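Local coordinates for putative phenazine biosynthesis PhzC/PhzF protein (Clostridium difficile, PDB 4DUN) that belongs to the PhzF family and is probably an isomerase, although its substrate and reaction remain to be established, at residues S144-L149 with S189-P194; I178-Q181 with F187-R190; N209-W214 with I235-L240. One frame throughout, in Å; residues are numbered along the deposited sequence. Where two conformers were deposited one is given.

Contact 1: S144-L149 with S189-P194; sequences SRDLIL and SRYFCP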
# COMPACT_ATOMS: atom_id res chain seq x y z
N SER A 144 23.35 19.01 4.48
CA SER A 144 22.21 19.94 4.47
C SER A 144 21.12 19.30 5.34
O SER A 144 21.47 18.67 6.34
CB SER A 144 21.74 20.23 3.04
OG SER A 144 20.68 21.18 3.00
N ARG A 145 19.83 19.41 4.97
CA ARG A 145 18.73 18.74 5.70
C ARG A 145 19.02 17.22 5.65
O ARG A 145 18.89 16.50 6.64
CB ARG A 145 17.38 19.08 5.05
CG ARG A 145 16.19 18.37 5.69
CD ARG A 145 14.98 18.35 4.79
NE ARG A 145 15.18 17.52 3.60
CZ ARG A 145 14.33 17.46 2.58
NH1 ARG A 145 14.60 16.69 1.54
NH2 ARG A 145 13.20 18.15 2.61
N ASP A 146 19.50 16.78 4.48
CA ASP A 146 19.89 15.40 4.17
C ASP A 146 21.40 15.26 4.08
O ASP A 146 22.13 16.24 3.87
CB ASP A 146 19.26 14.98 2.82
CG ASP A 146 17.76 15.19 2.73
OD1 ASP A 146 17.03 14.62 3.57
OD2 ASP A 146 17.33 15.95 1.84
N LEU A 147 21.88 14.01 4.22
CA LEU A 147 23.30 13.69 4.04
C LEU A 147 23.51 13.35 2.58
O LEU A 147 22.72 12.59 2.00
CB LEU A 147 23.72 12.51 4.94
CG LEU A 147 25.17 12.06 4.85
CD1 LEU A 147 26.13 13.15 5.37
CD2 LEU A 147 25.39 10.77 5.67
N ILE A 148 24.53 13.95 1.96
CA ILE A 148 24.78 13.74 0.53
C ILE A 148 26.10 13.01 0.36
O ILE A 148 27.14 13.52 0.77
CB ILE A 148 24.75 15.08 -0.24
CG1 ILE A 148 23.38 15.79 -0.03
CG2 ILE A 148 25.03 14.85 -1.75
CD1 ILE A 148 23.41 17.26 -0.21
N LEU A 149 26.03 11.83 -0.27
CA LEU A 149 27.21 10.99 -0.53
C LEU A 149 27.51 10.96 -2.00
O LEU A 149 26.71 10.45 -2.80
CB LEU A 149 27.00 9.55 0.01
CG LEU A 149 26.52 9.41 1.48
CD1 LEU A 149 26.23 7.95 1.83
CD2 LEU A 149 27.51 10.03 2.47
N SER A 189 20.66 10.32 -8.73
CA SER A 189 20.61 10.17 -7.27
C SER A 189 19.60 9.11 -6.88
O SER A 189 18.81 8.66 -7.70
CB SER A 189 20.30 11.49 -6.56
OG SER A 189 18.94 11.87 -6.74
N ARG A 190 19.71 8.65 -5.65
CA ARG A 190 18.77 7.78 -4.96
C ARG A 190 18.62 8.37 -3.56
O ARG A 190 19.59 8.89 -3.00
CB ARG A 190 19.19 6.32 -4.94
CG ARG A 190 19.08 5.65 -6.32
CD ARG A 190 19.74 4.31 -6.33
NE ARG A 190 18.98 3.34 -5.55
CZ ARG A 190 19.45 2.17 -5.13
NH1 ARG A 190 20.71 1.81 -5.39
NH2 ARG A 190 18.67 1.35 -4.43
N TYR A 191 17.39 8.35 -3.04
CA TYR A 191 17.08 8.95 -1.75
C TYR A 191 16.49 7.89 -0.82
O TYR A 191 15.49 7.27 -1.16
CB TYR A 191 16.10 10.13 -1.95
CG TYR A 191 15.82 10.95 -0.72
CD1 TYR A 191 14.88 10.53 0.22
CD2 TYR A 191 16.38 12.21 -0.55
CE1 TYR A 191 14.58 11.30 1.35
CE2 TYR A 191 16.10 12.99 0.58
CZ TYR A 191 15.20 12.53 1.53
OH TYR A 191 14.91 13.29 2.63
N PHE A 192 17.10 7.72 0.35
CA PHE A 192 16.67 6.71 1.33
C PHE A 192 16.08 7.35 2.58
O PHE A 192 16.66 8.30 3.14
CB PHE A 192 17.85 5.78 1.69
CG PHE A 192 18.45 5.13 0.46
CD1 PHE A 192 17.80 4.07 -0.17
CD2 PHE A 192 19.63 5.61 -0.10
CE1 PHE A 192 18.32 3.51 -1.35
CE2 PHE A 192 20.14 5.06 -1.28
CZ PHE A 192 19.49 4.00 -1.89
N CYS A 193 14.92 6.81 3.01
CA CYS A 193 14.15 7.24 4.18
C CYS A 193 14.30 6.17 5.26
O CYS A 193 13.53 5.19 5.28
CB CYS A 193 12.69 7.47 3.81
SG CYS A 193 12.46 8.46 2.31
N PRO A 194 15.32 6.31 6.14
CA PRO A 194 15.62 5.23 7.11
C PRO A 194 14.49 4.92 8.09
O PRO A 194 14.27 3.73 8.38
CB PRO A 194 16.87 5.75 7.83
CG PRO A 194 17.52 6.68 6.82
CD PRO A 194 16.34 7.38 6.23

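Contact 2: I178-Q181 with F187-R190; sequences ITAQ and FVSR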
# COMPACT_ATOMS: atom_id res chain seq x y z
N ILE A 178 22.50 9.47 -2.24
CA ILE A 178 23.70 9.03 -2.94
C ILE A 178 23.60 9.67 -4.33
O ILE A 178 22.51 9.75 -4.89
CB ILE A 178 23.93 7.50 -2.95
CG1 ILE A 178 22.76 6.74 -3.64
CG2 ILE A 178 24.22 6.97 -1.54
CD1 ILE A 178 23.03 5.23 -3.88
N THR A 179 24.70 10.22 -4.85
CA THR A 179 24.63 10.92 -6.14
C THR A 179 25.90 10.69 -6.95
O THR A 179 26.95 10.41 -6.38
CB THR A 179 24.37 12.45 -5.90
OG1 THR A 179 24.10 13.09 -7.15
CG2 THR A 179 25.53 13.16 -5.21
N ALA A 180 25.80 10.81 -8.29
CA ALA A 180 26.96 10.70 -9.20
C ALA A 180 26.60 11.32 -10.53
O ALA A 180 25.43 11.64 -10.74
CB ALA A 180 27.34 9.22 -9.40
N GLN A 181 27.59 11.50 -11.43
CA GLN A 181 27.28 11.99 -12.78
C GLN A 181 26.47 10.91 -13.51
O GLN A 181 26.69 9.72 -13.27
CB GLN A 181 28.56 12.29 -13.56
CG GLN A 181 29.03 13.72 -13.43
CD GLN A 181 30.19 13.98 -14.35
OE1 GLN A 181 30.02 14.22 -15.55
NE2 GLN A 181 31.39 13.95 -13.80
N PHE A 187 23.13 14.21 -14.01
CA PHE A 187 23.44 13.60 -12.73
C PHE A 187 22.33 12.68 -12.32
O PHE A 187 21.22 12.74 -12.88
CB PHE A 187 23.74 14.64 -11.64
CG PHE A 187 22.63 15.59 -11.25
CD1 PHE A 187 22.50 16.82 -11.88
CD2 PHE A 187 21.76 15.27 -10.21
CE1 PHE A 187 21.53 17.73 -11.46
CE2 PHE A 187 20.79 16.18 -9.78
CZ PHE A 187 20.67 17.40 -10.42
N VAL A 188 22.63 11.81 -11.35
CA VAL A 188 21.68 10.83 -10.85
C VAL A 188 21.72 10.83 -9.35
O VAL A 188 22.72 11.25 -8.76
CB VAL A 188 21.94 9.39 -11.40
CG1 VAL A 188 21.76 9.32 -12.92
CG2 VAL A 188 23.32 8.85 -10.98
N SER A 189 20.66 10.32 -8.73
CA SER A 189 20.61 10.17 -7.27
C SER A 189 19.60 9.11 -6.88
O SER A 189 18.81 8.66 -7.70
CB SER A 189 20.30 11.49 -6.56
OG SER A 189 18.94 11.87 -6.74
N ARG A 190 19.71 8.65 -5.65
CA ARG A 190 18.77 7.78 -4.96
C ARG A 190 18.62 8.37 -3.56
O ARG A 190 19.59 8.89 -3.00
CB ARG A 190 19.19 6.32 -4.94
CG ARG A 190 19.08 5.65 -6.32
CD ARG A 190 19.74 4.31 -6.33
NE ARG A 190 18.98 3.34 -5.55
CZ ARG A 190 19.45 2.17 -5.13
NH1 ARG A 190 20.71 1.81 -5.39
NH2 ARG A 190 18.67 1.35 -4.43

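Contact 3: N209-W214 with I235-L240; sequences NLIPYW and IQCEVL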
# COMPACT_ATOMS: atom_id res chain seq x y z
N ASN A 209 19.56 20.97 -3.13
CA ASN A 209 21.00 20.81 -2.92
C ASN A 209 21.70 20.31 -4.16
O ASN A 209 22.80 20.75 -4.45
CB ASN A 209 21.30 19.81 -1.80
CG ASN A 209 20.60 19.99 -0.48
OD1 ASN A 209 20.15 19.02 0.11
ND2 ASN A 209 20.57 21.21 0.06
N LEU A 210 21.11 19.30 -4.84
CA LEU A 210 21.78 18.65 -5.96
C LEU A 210 21.98 19.58 -7.13
O LEU A 210 23.03 19.52 -7.77
CB LEU A 210 21.03 17.37 -6.40
CG LEU A 210 21.01 16.22 -5.38
CD1 LEU A 210 20.06 15.10 -5.83
CD2 LEU A 210 22.44 15.65 -5.10
N ILE A 211 21.00 20.47 -7.40
CA ILE A 211 21.08 21.41 -8.53
C ILE A 211 22.27 22.38 -8.33
O ILE A 211 23.13 22.38 -9.22
CB ILE A 211 19.76 22.14 -8.81
CG1 ILE A 211 18.68 21.13 -9.33
CG2 ILE A 211 19.97 23.31 -9.79
CD1 ILE A 211 17.25 21.72 -9.38
N PRO A 212 22.41 23.19 -7.23
CA PRO A 212 23.58 24.08 -7.13
C PRO A 212 24.88 23.28 -7.12
O PRO A 212 25.86 23.73 -7.72
CB PRO A 212 23.38 24.82 -5.80
CG PRO A 212 22.40 23.97 -5.02
CD PRO A 212 21.50 23.37 -6.08
N TYR A 213 24.89 22.12 -6.48
CA TYR A 213 26.11 21.32 -6.46
C TYR A 213 26.58 20.83 -7.83
O TYR A 213 27.73 21.02 -8.19
CB TYR A 213 25.99 20.13 -5.52
CG TYR A 213 27.19 19.23 -5.63
CD1 TYR A 213 28.37 19.53 -4.96
CD2 TYR A 213 27.18 18.13 -6.46
CE1 TYR A 213 29.49 18.73 -5.10
CE2 TYR A 213 28.28 17.33 -6.60
CZ TYR A 213 29.44 17.63 -5.92
OH TYR A 213 30.54 16.82 -6.08
N TRP A 214 25.68 20.26 -8.63
CA TRP A 214 26.05 19.79 -9.96
C TRP A 214 26.17 20.94 -10.95
O TRP A 214 26.99 20.84 -11.88
CB TRP A 214 25.08 18.70 -10.44
CG TRP A 214 25.29 17.39 -9.74
CD1 TRP A 214 24.47 16.81 -8.81
CD2 TRP A 214 26.43 16.52 -9.87
NE1 TRP A 214 24.99 15.60 -8.41
CE2 TRP A 214 26.21 15.42 -9.01
CE3 TRP A 214 27.61 16.57 -10.63
CZ2 TRP A 214 27.13 14.37 -8.89
CZ3 TRP A 214 28.52 15.53 -10.51
CH2 TRP A 214 28.27 14.44 -9.67
N ILE A 235 13.77 14.39 -13.61
CA ILE A 235 13.58 15.73 -13.07
C ILE A 235 14.29 16.75 -13.94
O ILE A 235 15.51 16.65 -14.12
CB ILE A 235 14.09 15.85 -11.60
CG1 ILE A 235 13.59 14.69 -10.68
CG2 ILE A 235 13.73 17.24 -11.02
CD1 ILE A 235 14.50 13.39 -10.70
N GLN A 236 13.53 17.72 -14.45
CA GLN A 236 14.09 18.84 -15.22
C GLN A 236 14.53 19.86 -14.19
O GLN A 236 13.74 20.20 -13.29
CB GLN A 236 13.09 19.44 -16.23
CG GLN A 236 12.46 18.45 -17.22
CD GLN A 236 13.46 17.66 -18.02
OE1 GLN A 236 14.50 18.16 -18.47
NE2 GLN A 236 13.16 16.38 -18.22
N CYS A 237 15.78 20.31 -14.29
CA CYS A 237 16.46 21.18 -13.33
C CYS A 237 16.94 22.44 -13.96
O CYS A 237 17.54 22.39 -15.03
CB CYS A 237 17.65 20.44 -12.72
SG CYS A 237 17.21 18.94 -11.82
N GLU A 238 16.74 23.58 -13.28
CA GLU A 238 17.21 24.87 -13.77
C GLU A 238 17.57 25.80 -12.62
O GLU A 238 16.77 25.96 -11.69
CB GLU A 238 16.18 25.53 -14.70
CG GLU A 238 16.66 26.84 -15.31
CD GLU A 238 15.73 27.54 -16.28
OE1 GLU A 238 14.69 26.95 -16.65
OE2 GLU A 238 16.06 28.68 -16.68
N VAL A 239 18.75 26.44 -12.72
CA VAL A 239 19.25 27.42 -11.75
C VAL A 239 18.61 28.73 -12.17
O VAL A 239 18.78 29.15 -13.33
CB VAL A 239 20.81 27.52 -11.72
CG1 VAL A 239 21.27 28.60 -10.74
CG2 VAL A 239 21.45 26.19 -11.39
N LEU A 240 17.85 29.36 -11.27
CA LEU A 240 17.21 30.64 -11.55
C LEU A 240 18.03 31.80 -10.90
O LEU A 240 19.01 31.53 -10.22
CB LEU A 240 15.72 30.63 -11.14
CG LEU A 240 14.84 29.56 -11.84
CD1 LEU A 240 13.38 29.65 -11.41
CD2 LEU A 240 14.91 29.67 -13.39

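Contact 1: S144-L149 with S189-P194
The phenol end of Y191 overlaps the carboxylate of D146, whose plane stands 88° from that of the ring. Y191 OH donates a hydrogen bond of 2.7 Å to D146 OD1, arriving 43° above the carboxylate plane. Beside it D146 OD2 sits at the ring edge, 3.4 Å from Y191 CE2, where the ring carries its partly positive hydrogens. Tyrosine suits this place because it is long enough to bridge backbones that stay 9.2 Å apart between D146 CA and Y191 CA; CG lies anti to the backbone N (chi1 -173°), which lets the ring reach across. D146, just ahead of strand 147-150, and Y191 of strand 187-193 meet across the intervening strand 176-181, in the C-terminal half of the DAP-epimerase-like fold of PhzF proteins, and both side chains rest on I177. The same carboxylate is gripped by its chain neighbour: R145 NH1 lies 2.8 Å from D146 OD2 on its syn side in a salt bridge, and R145 NE reaches the same oxygen at 3.2 Å. R145 NH1 also bonds S205 OG, while Y191 OH hydrogen-bonds a buffer molecule, probably from the crystallisation liquor.

Contact 2: I178-Q181 with F187-R190
Strands 178-181 and 187-190 run antiparallel at 164°, their segment axes approaching to 4.6 Å, with I178-R190 and A180-V188 as hydrogen-bonded pairs and T179-S189 and Q181-F187 as non-hydrogen-bonded ones. In the A180-V188 pair, V188 N gives a 2.9 Å bond to A180 O. The carbonyl of V188 takes two donors: A180 N at 3.1 Å from V188 O, and T179 OG1 at 2.8 Å from V188 O, the two coming from opposite faces of the carbonyl plane. Threonine suits the site, since its beta-branch fits an extended strand while OG1, turned anti to the backbone N (chi1 -171°), reaches the partner strand. The hydroxyl also bonds W214 NE1 on helix 207-218, so this buried polar atom is satisfied twice.

On the side of I178, A180 and V188, aliphatic groups face helix 154-159. I178 and R190 lie side by side, I178 CG1 resting 3.8 Å from R190 CB. The aliphatic stem of the arginine makes the closest approach, while its guanidinium goes on to the carbonyls of V157 and Y160 and to E199. A180 keeps its small CB methyl 4.3 Å from V188 CG2. On the other side the F187 ring stacks against W214 and packs on L210 of helix 207-218. Together they form a beta hairpin, joined by residues 182-186, with a helix packed on each face of the sheet.

Contact 3: N209-W214 with I235-L240
Helix 207-218 packs on strand 233-239 in the core of the C-terminal half, where, as in other members of the DAP-epimerase-like fold, a helix is wrapped by strands of a curved sheet. The axes of the local segments come within 8.6 Å and make an angle of 62°, and no hydrogen bond joins them; the contact is essentially apolar and rests on one helix residue, I211. Its CG1 arm runs out extended (chi2 169°), bringing CD1 to 3.6 Å from C237 CB. The sulfur takes part as well, C237 SG lying 3.6 Å from I211 CG1, so the cysteine is met along its whole short side chain. A small, weakly polar residue suits the place, for I211 CA and C237 CA are separated by only 6.7 Å.

The second branch, CG2, meets V239, two residues further along the strand, whose CB points past the helix and not at it. E238, between the two contact points, has its CB directed away from the helix and can keep its charge out of the core. I211 thus covers two strand residues with separate branches, and also touches M223, V245 and I247 of adjoining strands. P212 follows it, with no N-H to give to the preceding turn, and the helix is kinked there. I211 CG2 meets V239 CG2 at 3.6 Å, as the two side chains pass alongside one another, pointing opposite ways.

Following the chain from the N terminus, 144-149 comes first, and contact 1 closes a loop of 39 residues when 189-194 arrives. Contact 2 opens within that loop at 178-181 and closes a much shorter one, so that it nests within the span of contact 1; the two share S189 and R190 and both end on strand 187-193. A probable bond from T179 N to L149 O ties them together. Contact 3 follows in series, its loop running from helix 207-218 through strand 222-227 to strand 233-239. The helix ties the groups together: N209 lies against I148 and weakly bonds S144, and W214 covers A180 and Q181.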